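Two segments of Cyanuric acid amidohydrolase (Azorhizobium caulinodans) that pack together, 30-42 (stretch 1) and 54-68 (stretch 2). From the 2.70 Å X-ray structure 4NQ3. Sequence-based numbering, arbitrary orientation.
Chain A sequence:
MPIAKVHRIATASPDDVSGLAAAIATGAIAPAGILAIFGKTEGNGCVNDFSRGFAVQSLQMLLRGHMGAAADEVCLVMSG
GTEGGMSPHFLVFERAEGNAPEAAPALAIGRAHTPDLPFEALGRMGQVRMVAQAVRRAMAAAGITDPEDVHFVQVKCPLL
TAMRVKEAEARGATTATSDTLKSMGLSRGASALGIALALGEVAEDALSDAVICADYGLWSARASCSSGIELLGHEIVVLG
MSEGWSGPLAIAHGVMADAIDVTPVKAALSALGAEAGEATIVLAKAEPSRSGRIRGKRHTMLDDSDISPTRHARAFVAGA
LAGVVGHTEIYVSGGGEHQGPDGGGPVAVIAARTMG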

# COMPACT_ATOMS: atom_id res chain seq x y z
N ALA A 30 19.28 33.64 11.30
CA ALA A 30 19.17 34.88 10.51
C ALA A 30 18.95 34.53 9.05
O ALA A 30 19.80 33.90 8.42
CB ALA A 30 20.39 35.71 10.68
N PRO A 31 17.77 34.89 8.51
CA PRO A 31 17.34 34.46 7.17
C PRO A 31 18.38 34.72 6.10
O PRO A 31 18.53 33.90 5.20
CB PRO A 31 16.08 35.28 6.92
CG PRO A 31 15.55 35.52 8.25
CD PRO A 31 16.76 35.73 9.15
N ALA A 32 19.09 35.84 6.20
CA ALA A 32 20.11 36.21 5.22
C ALA A 32 21.16 35.12 5.07
O ALA A 32 21.69 34.90 3.98
CB ALA A 32 20.77 37.51 5.61
N GLY A 33 21.42 34.39 6.15
CA GLY A 33 22.49 33.41 6.17
C GLY A 33 22.05 31.98 5.96
O GLY A 33 22.83 31.04 6.13
N ILE A 34 20.78 31.79 5.61
CA ILE A 34 20.28 30.45 5.36
C ILE A 34 20.78 29.98 3.99
O ILE A 34 20.45 30.58 2.97
CB ILE A 34 18.76 30.39 5.40
CG1 ILE A 34 18.27 30.62 6.82
CG2 ILE A 34 18.27 29.06 4.91
CD1 ILE A 34 16.76 30.53 6.92
N LEU A 35 21.59 28.93 3.99
CA LEU A 35 22.11 28.37 2.76
C LEU A 35 21.20 27.29 2.18
O LEU A 35 20.92 27.30 0.98
CB LEU A 35 23.51 27.80 2.96
CG LEU A 35 24.50 28.91 3.23
CD1 LEU A 35 25.90 28.35 3.32
CD2 LEU A 35 24.41 29.89 2.09
N ALA A 36 20.76 26.35 3.02
CA ALA A 36 19.96 25.24 2.52
C ALA A 36 19.07 24.71 3.60
O ALA A 36 19.38 24.84 4.77
CB ALA A 36 20.84 24.12 1.98
N ILE A 37 17.95 24.10 3.22
CA ILE A 37 17.13 23.38 4.18
C ILE A 37 16.90 21.94 3.73
O ILE A 37 16.42 21.72 2.63
CB ILE A 37 15.79 24.04 4.40
CG1 ILE A 37 15.96 25.50 4.79
CG2 ILE A 37 15.07 23.37 5.54
CD1 ILE A 37 14.62 26.18 5.00
N PHE A 38 17.26 20.96 4.56
CA PHE A 38 16.91 19.56 4.29
C PHE A 38 15.63 19.23 5.02
O PHE A 38 15.36 19.80 6.07
CB PHE A 38 17.99 18.58 4.74
CG PHE A 38 19.30 18.69 4.01
CD1 PHE A 38 19.51 19.65 3.04
CD2 PHE A 38 20.33 17.81 4.30
CE1 PHE A 38 20.72 19.74 2.39
CE2 PHE A 38 21.54 17.89 3.65
CZ PHE A 38 21.73 18.86 2.70
N GLY A 39 14.87 18.28 4.52
CA GLY A 39 13.68 17.89 5.23
C GLY A 39 13.38 16.42 5.05
O GLY A 39 13.69 15.86 4.01
N LYS A 40 12.80 15.80 6.07
CA LYS A 40 12.13 14.51 5.92
C LYS A 40 10.65 14.80 6.03
O LYS A 40 10.21 15.35 7.03
CB LYS A 40 12.58 13.53 6.99
CG LYS A 40 14.00 13.07 6.83
CD LYS A 40 14.19 12.48 5.45
CE LYS A 40 13.29 11.25 5.22
NZ LYS A 40 13.38 10.80 3.80
N THR A 41 9.89 14.51 4.98
CA THR A 41 8.45 14.79 5.02
C THR A 41 7.64 13.49 4.97
O THR A 41 8.12 12.49 4.46
CB THR A 41 8.06 15.75 3.89
OG1 THR A 41 8.36 15.15 2.62
CG2 THR A 41 8.87 17.02 4.01
N GLU A 42 6.41 13.52 5.48
CA GLU A 42 5.59 12.31 5.71
C GLU A 42 5.07 11.57 4.49
O GLU A 42 4.29 10.63 4.66
CB GLU A 42 4.35 12.67 6.54
CG GLU A 42 4.63 13.06 7.95
CD GLU A 42 3.76 14.21 8.42
OE1 GLU A 42 2.77 13.96 9.18
OE2 GLU A 42 4.10 15.37 8.05
N PHE A 54 4.61 20.29 -1.10
CA PHE A 54 3.86 21.03 -0.09
C PHE A 54 4.81 21.73 0.90
O PHE A 54 4.63 22.91 1.20
CB PHE A 54 2.91 20.07 0.64
CG PHE A 54 1.84 20.74 1.44
CD1 PHE A 54 1.60 22.10 1.32
CD2 PHE A 54 1.05 20.01 2.31
CE1 PHE A 54 0.59 22.72 2.05
CE2 PHE A 54 0.05 20.64 3.04
CZ PHE A 54 -0.17 21.99 2.91
N ALA A 55 5.82 21.02 1.41
CA ALA A 55 6.80 21.63 2.31
C ALA A 55 7.58 22.74 1.58
O ALA A 55 7.89 23.78 2.17
CB ALA A 55 7.76 20.60 2.85
N VAL A 56 7.92 22.51 0.31
CA VAL A 56 8.71 23.47 -0.44
C VAL A 56 7.94 24.76 -0.57
O VAL A 56 8.45 25.84 -0.24
CB VAL A 56 9.08 22.94 -1.83
CG1 VAL A 56 9.63 24.05 -2.66
CG2 VAL A 56 10.13 21.81 -1.71
N GLN A 57 6.69 24.65 -1.01
CA GLN A 57 5.84 25.82 -1.17
C GLN A 57 5.74 26.57 0.13
O GLN A 57 5.84 27.79 0.15
CB GLN A 57 4.45 25.40 -1.64
CG GLN A 57 3.63 26.51 -2.21
CD GLN A 57 2.31 26.02 -2.77
OE1 GLN A 57 1.47 25.45 -2.04
NE2 GLN A 57 2.11 26.25 -4.07
N SER A 58 5.56 25.84 1.21
CA SER A 58 5.40 26.46 2.51
C SER A 58 6.65 27.18 2.93
O SER A 58 6.59 28.29 3.48
CB SER A 58 5.02 25.42 3.54
OG SER A 58 3.76 24.89 3.17
N LEU A 59 7.79 26.53 2.67
CA LEU A 59 9.07 27.11 3.01
C LEU A 59 9.35 28.31 2.13
O LEU A 59 9.82 29.34 2.62
CB LEU A 59 10.16 26.07 2.88
CG LEU A 59 10.27 25.14 4.08
CD1 LEU A 59 11.26 24.00 3.79
CD2 LEU A 59 10.65 25.93 5.33
N GLN A 60 9.04 28.20 0.83
CA GLN A 60 9.23 29.29 -0.12
C GLN A 60 8.44 30.55 0.30
O GLN A 60 8.99 31.66 0.32
CB GLN A 60 8.83 28.87 -1.52
CG GLN A 60 9.87 28.13 -2.32
CD GLN A 60 9.28 27.51 -3.61
OE1 GLN A 60 8.05 27.52 -3.81
NE2 GLN A 60 10.15 27.01 -4.49
N MSE A 61 7.16 30.36 0.66
CA MSE A 61 6.32 31.44 1.19
C MSE A 61 6.92 32.13 2.40
O MSE A 61 7.00 33.36 2.43
CB MSE A 61 4.95 30.93 1.57
CG MSE A 61 4.03 30.72 0.39
SE MSE A 61 2.44 29.81 1.02
CE MSE A 61 1.60 31.42 1.77
N LEU A 62 7.33 31.37 3.40
CA LEU A 62 7.95 31.98 4.58
C LEU A 62 9.25 32.73 4.22
O LEU A 62 9.47 33.86 4.67
CB LEU A 62 8.23 30.92 5.64
CG LEU A 62 8.79 31.38 6.97
CD1 LEU A 62 8.56 30.31 7.94
CD2 LEU A 62 10.26 31.53 6.83
N LEU A 63 10.11 32.11 3.41
CA LEU A 63 11.39 32.70 3.11
C LEU A 63 11.20 33.91 2.19
O LEU A 63 11.96 34.89 2.31
CB LEU A 63 12.34 31.69 2.47
CG LEU A 63 12.82 30.48 3.31
CD1 LEU A 63 13.63 29.49 2.48
CD2 LEU A 63 13.59 30.89 4.54
N ARG A 64 10.22 33.88 1.28
CA ARG A 64 10.03 35.07 0.43
C ARG A 64 9.66 36.24 1.31
O ARG A 64 10.14 37.34 1.10
CB ARG A 64 8.99 34.85 -0.65
CG ARG A 64 9.58 34.10 -1.81
CD ARG A 64 8.72 34.15 -3.06
NE ARG A 64 9.21 33.17 -4.05
CZ ARG A 64 8.62 32.02 -4.36
NH1 ARG A 64 9.17 31.22 -5.27
NH2 ARG A 64 7.47 31.67 -3.77
N GLY A 65 8.82 35.99 2.31
CA GLY A 65 8.53 37.00 3.32
C GLY A 65 9.75 37.70 3.91
O GLY A 65 9.75 38.91 4.05
N HIS A 66 10.83 36.99 4.20
CA HIS A 66 11.97 37.63 4.83
C HIS A 66 13.04 38.09 3.86
O HIS A 66 13.68 39.08 4.12
CB HIS A 66 12.63 36.70 5.85
CG HIS A 66 11.78 36.43 7.05
ND1 HIS A 66 11.10 35.24 7.22
CD2 HIS A 66 11.50 37.19 8.14
CE1 HIS A 66 10.43 35.28 8.37
NE2 HIS A 66 10.66 36.45 8.94
N MSE A 67 13.25 37.39 2.75
CA MSE A 67 14.41 37.67 1.90
C MSE A 67 14.02 38.15 0.51
O MSE A 67 14.85 38.60 -0.24
CB MSE A 67 15.29 36.41 1.75
CG MSE A 67 15.52 35.64 3.03
SE MSE A 67 15.98 33.79 2.67
CE MSE A 67 17.85 34.04 2.13
N GLY A 68 12.75 38.05 0.16
CA GLY A 68 12.36 38.38 -1.20
C GLY A 68 12.91 37.42 -2.23
O GLY A 68 12.80 36.21 -2.07

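Strand 34-41 lies across helix 54-67 with their N-to-C directions 138° apart, nearer antiparallel than parallel, so Thr 41 meets the N-terminal part of the helical stretch and Pro 31 its C-terminal end. The axes approach to 10.4 Å, a spacing filled by side chains; no hydrogen bond joins the two stretches, and 384 Å² is buried between them. Within the stretches, backbone hydrogen bonds hold the 3-10 turn and the helix: Gly 33 N donates to Ala 30 O (2.8 Å), while helical bonds such as Leu 59 N to Ala 55 O (2.8 Å) satisfy the helix internally. Apolar contacts do the joining. Ile 37, with chi1 m and chi2 t, extends CD1 to 4.0 Å from Leu 59 CD2 and 4.3 Å from Leu 63 CD1, reaching residues one helical turn apart. Ile 34 CD1 lies 4.0 Å from Leu 63 CD2, so Leu 63 touches both isoleucines. At the far end the methyl of Ala 55 meets that of Thr 41, CB to CG2 3.9 Å, where the CA atoms are 7.5 Å apart, while Thr 41 OG1 is hydrogen-bonded elsewhere in the structure. Pro 31 CB packs 3.9 Å from His 66 CB and 3.9 Å from CG of Met 67, a selenomethionine. With chi3 p, the Met 67 side chain brings CE 3.1 Å from Pro 31 O, a short van der Waals contact.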